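Local coordinates for nisin immunity protein (Lactococcus lactis subsp. lactis, PDB 5XHB) that takes part in protecting its producer cell against nisin supplied from outside, as a membrane-associated lipoprotein, at residues T18-D23 / L83-N88. Residues are numbered along the deposited sequence; the frame is centred on the assembly and turned at random.
Sequences TNFIYD and LCMGIN
Just ahead of the strand that carries F20 against M85, T18 OG1 donates to N19 OD1 (2.9 Å); the donor stands 67° out of the carbonyl plane. S16 OG also bonds the backbone N of both T18 and N19.

Across to 83-88 there is no hydrogen bond, and contact is made by side chains alone. The nearest CA atoms, those of Y22 and L83, are 11.5 Å apart, which fits the strand order: 25-33 and 90-96 lie between these two strands in the curved antiparallel sheet. F20 and selenomethionine M85 approach from opposite directions. M85 extends, then bends at chi3 (-66°), laying CE over one ring face toward the rim, 3.5 Å from F20 CZ. CE lies 3.8 Å from the F20 ring centroid and 24° off its normal, a CH-pi contact; SE, at 5.3 Å from that centroid, adds an oblique Met-aromatic approach. A looser apolar touch places L83 CD1 near the plane of the Y22 ring, at its edge, 4.5 Å from Y22 CE2. I94 of strand 90-96 touches F20, L83 and M85, while F12 meets the F20 ring.

Cohesion between these non-adjacent strands is therefore mainly dispersive, with the methyl-over-ring contact at its centre.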
ATOM      1  N   THR A  18     -10.277  -5.814  -2.975  1.00 17.67           N
ATOM      2  CA  THR A  18      -9.185  -5.843  -3.961  1.00 17.86           C
ATOM      3  C   THR A  18      -8.681  -7.251  -4.301  1.00 17.96           C
ATOM      4  O   THR A  18      -8.181  -7.487  -5.406  1.00 15.76           O
ATOM      5  CB  THR A  18      -7.966  -5.005  -3.504  1.00 18.96           C
ATOM      6  OG1 THR A  18      -7.427  -5.536  -2.289  1.00 19.62           O
ATOM      7  CG2 THR A  18      -8.341  -3.541  -3.291  1.00 19.06           C
ATOM      8  N   ASN A  19      -8.797  -8.186  -3.369  1.00 15.36           N
ATOM      9  CA  ASN A  19      -8.175  -9.494  -3.568  1.00 17.58           C
ATOM     10  C   ASN A  19      -9.175 -10.555  -4.019  1.00 17.60           C
ATOM     11  O   ASN A  19     -10.239 -10.742  -3.403  1.00 20.07           O
ATOM     12  CB  ASN A  19      -7.464  -9.951  -2.286  1.00 19.27           C
ATOM     13  CG  ASN A  19      -6.406  -8.965  -1.819  1.00 19.49           C
ATOM     14  OD1 ASN A  19      -5.984  -8.087  -2.564  1.00 19.88           O
ATOM     15  ND2 ASN A  19      -5.974  -9.110  -0.577  1.00 28.47           N
ATOM     16  N   PHE A  20      -8.846 -11.251  -5.100  1.00 18.05           N
ATOM     17  CA  PHE A  20      -9.794 -12.206  -5.651  1.00 18.27           C
ATOM     18  C   PHE A  20      -9.132 -13.368  -6.359  1.00 19.88           C
ATOM     19  O   PHE A  20      -7.925 -13.371  -6.618  1.00 16.94           O
ATOM     20  CB  PHE A  20     -10.759 -11.494  -6.610  1.00 19.42           C
ATOM     21  CG  PHE A  20     -10.107 -10.961  -7.866  1.00 19.46           C
ATOM     22  CD1 PHE A  20      -9.480  -9.717  -7.868  1.00 16.24           C
ATOM     23  CD2 PHE A  20     -10.155 -11.688  -9.048  1.00 15.37           C
ATOM     24  CE1 PHE A  20      -8.897  -9.208  -9.021  1.00 13.59           C
ATOM     25  CE2 PHE A  20      -9.569 -11.200 -10.208  1.00 14.64           C
ATOM     26  CZ  PHE A  20      -8.930  -9.951 -10.193  1.00 15.66           C
ATOM     27  N   ILE A  21      -9.945 -14.366  -6.672  1.00 20.51           N
ATOM     28  CA  ILE A  21      -9.477 -15.506  -7.428  1.00 17.92           C
ATOM     29  C   ILE A  21     -10.249 -15.590  -8.732  1.00 20.62           C
ATOM     30  O   ILE A  21     -11.467 -15.425  -8.753  1.00 25.69           O
ATOM     31  CB  ILE A  21      -9.643 -16.804  -6.632  1.00 27.42           C
ATOM     32  CG1 ILE A  21      -8.833 -16.715  -5.338  1.00 28.39           C
ATOM     33  CG2 ILE A  21      -9.210 -17.989  -7.462  1.00 27.87           C
ATOM     34  CD1 ILE A  21      -9.125 -17.835  -4.357  1.00 37.50           C
ATOM     35  N   TYR A  22      -9.538 -15.831  -9.821  1.00 22.83           N
ATOM     36  CA  TYR A  22     -10.175 -15.974 -11.114  1.00 24.78           C
ATOM     37  C   TYR A  22      -9.475 -17.085 -11.886  1.00 31.38           C
ATOM     38  O   TYR A  22      -8.254 -17.070 -12.037  1.00 28.20           O
ATOM     39  CB  TYR A  22     -10.144 -14.648 -11.881  1.00 27.71           C
ATOM     40  CG  TYR A  22     -10.204 -14.813 -13.380  1.00 34.91           C
ATOM     41  CD1 TYR A  22     -11.208 -15.559 -13.972  1.00 38.11           C
ATOM     42  CD2 TYR A  22      -9.253 -14.216 -14.203  1.00 40.43           C
ATOM     43  CE1 TYR A  22     -11.253 -15.731 -15.336  1.00 44.10           C
ATOM     44  CE2 TYR A  22      -9.300 -14.367 -15.575  1.00 38.77           C
ATOM     45  CZ  TYR A  22     -10.304 -15.126 -16.134  1.00 43.34           C
ATOM     46  OH  TYR A  22     -10.362 -15.289 -17.500  1.00 52.91           O
ATOM     47  N   ASP A  23     -10.256 -18.056 -12.354  1.00 32.14           N
ATOM     48  CA  ASP A  23      -9.722 -19.188 -13.109  1.00 36.84           C
ATOM     49  C   ASP A  23      -8.613 -19.871 -12.314  1.00 32.70           C
ATOM     50  O   ASP A  23      -7.546 -20.171 -12.845  1.00 35.03           O
ATOM     51  CB  ASP A  23      -9.216 -18.718 -14.478  1.00 38.49           C
ATOM     52  CG  ASP A  23      -8.902 -19.865 -15.418  1.00 51.60           C
ATOM     53  OD1 ASP A  23      -9.266 -21.017 -15.092  1.00 53.96           O
ATOM     54  OD2 ASP A  23      -8.295 -19.608 -16.484  1.00 51.45           O
ATOM     55  N   LEU A  83      -4.465  -7.473 -18.032  1.00 16.77           N
ATOM     56  CA  LEU A  83      -5.901  -7.546 -17.750  1.00 17.39           C
ATOM     57  C   LEU A  83      -6.334  -6.381 -16.869  1.00 18.53           C
ATOM     58  O   LEU A  83      -5.539  -5.854 -16.091  1.00 13.22           O
ATOM     59  CB  LEU A  83      -6.263  -8.867 -17.063  1.00 16.07           C
ATOM     60  CG  LEU A  83      -5.939 -10.145 -17.820  1.00 18.65           C
ATOM     61  CD1 LEU A  83      -6.289 -11.348 -16.957  1.00 21.08           C
ATOM     62  CD2 LEU A  83      -6.707 -10.177 -19.128  1.00 26.45           C
ATOM     63  N   CYS A  84      -7.592  -5.974 -16.985  1.00 15.66           N
ATOM     64  CA  CYS A  84      -8.103  -4.943 -16.094  1.00 13.57           C
ATOM     65  C   CYS A  84      -9.560  -5.203 -15.736  1.00 15.91           C
ATOM     66  O   CYS A  84     -10.223  -6.061 -16.333  1.00 19.51           O
ATOM     67  CB  CYS A  84      -7.939  -3.556 -16.723  1.00 18.27           C
ATOM     68  SG  CYS A  84      -8.853  -3.338 -18.270  1.00 21.89           S
HETATM   69  N   MSE A  85     -10.043  -4.473 -14.735  1.00 12.88           N
HETATM   70  CA  MSE A  85     -11.372  -4.694 -14.216  1.00 13.93           C
HETATM   71  C   MSE A  85     -12.149  -3.399 -14.232  1.00 14.36           C
HETATM   72  O   MSE A  85     -11.608  -2.342 -13.914  1.00 15.24           O
HETATM   73  CB  MSE A  85     -11.318  -5.253 -12.802  1.00 13.74           C
HETATM   74  CG  MSE A  85     -12.704  -5.528 -12.231  1.00 15.69           C
HETATM   75 SE   MSE A  85     -12.594  -6.359 -10.481  1.00 26.99          SE
HETATM   76  CE  MSE A  85     -11.795  -8.079 -11.020  1.00 17.90           C
ATOM     77  N   GLY A  86     -13.420  -3.476 -14.611  1.00 17.56           N
ATOM     78  CA  GLY A  86     -14.274  -2.301 -14.528  1.00 18.03           C
ATOM     79  C   GLY A  86     -14.592  -1.996 -13.076  1.00 15.28           C
ATOM     80  O   GLY A  86     -15.108  -2.856 -12.353  1.00 16.24           O
ATOM     81  N   ILE A  87     -14.253  -0.784 -12.641  1.00 13.40           N
ATOM     82  CA  ILE A  87     -14.575  -0.326 -11.302  1.00 13.69           C
ATOM     83  C   ILE A  87     -15.320   0.995 -11.416  1.00 14.99           C
ATOM     84  O   ILE A  87     -14.732   2.012 -11.781  1.00 13.78           O
ATOM     85  CB  ILE A  87     -13.338  -0.095 -10.408  1.00 17.19           C
ATOM     86  CG1 ILE A  87     -12.331  -1.253 -10.518  1.00 14.55           C
ATOM     87  CG2 ILE A  87     -13.795   0.108  -8.960  1.00 16.38           C
ATOM     88  CD1 ILE A  87     -12.830  -2.558  -9.982  1.00 20.87           C
ATOM     89  N   ASN A  88     -16.600   0.974 -11.080  1.00 15.74           N
ATOM     90  CA  ASN A  88     -17.469   2.131 -11.294  1.00 15.55           C
ATOM     91  C   ASN A  88     -17.314   2.597 -12.731  1.00 15.19           C
ATOM     92  O   ASN A  88     -17.540   1.805 -13.640  1.00 15.15           O
ATOM     93  CB  ASN A  88     -17.174   3.234 -10.275  1.00 18.48           C
ATOM     94  CG  ASN A  88     -17.700   2.873  -8.896  1.00 21.34           C
ATOM     95  OD1 ASN A  88     -18.156   1.750  -8.696  1.00 19.77           O
ATOM     96  ND2 ASN A  88     -17.652   3.808  -7.949  1.00 22.59           N
TER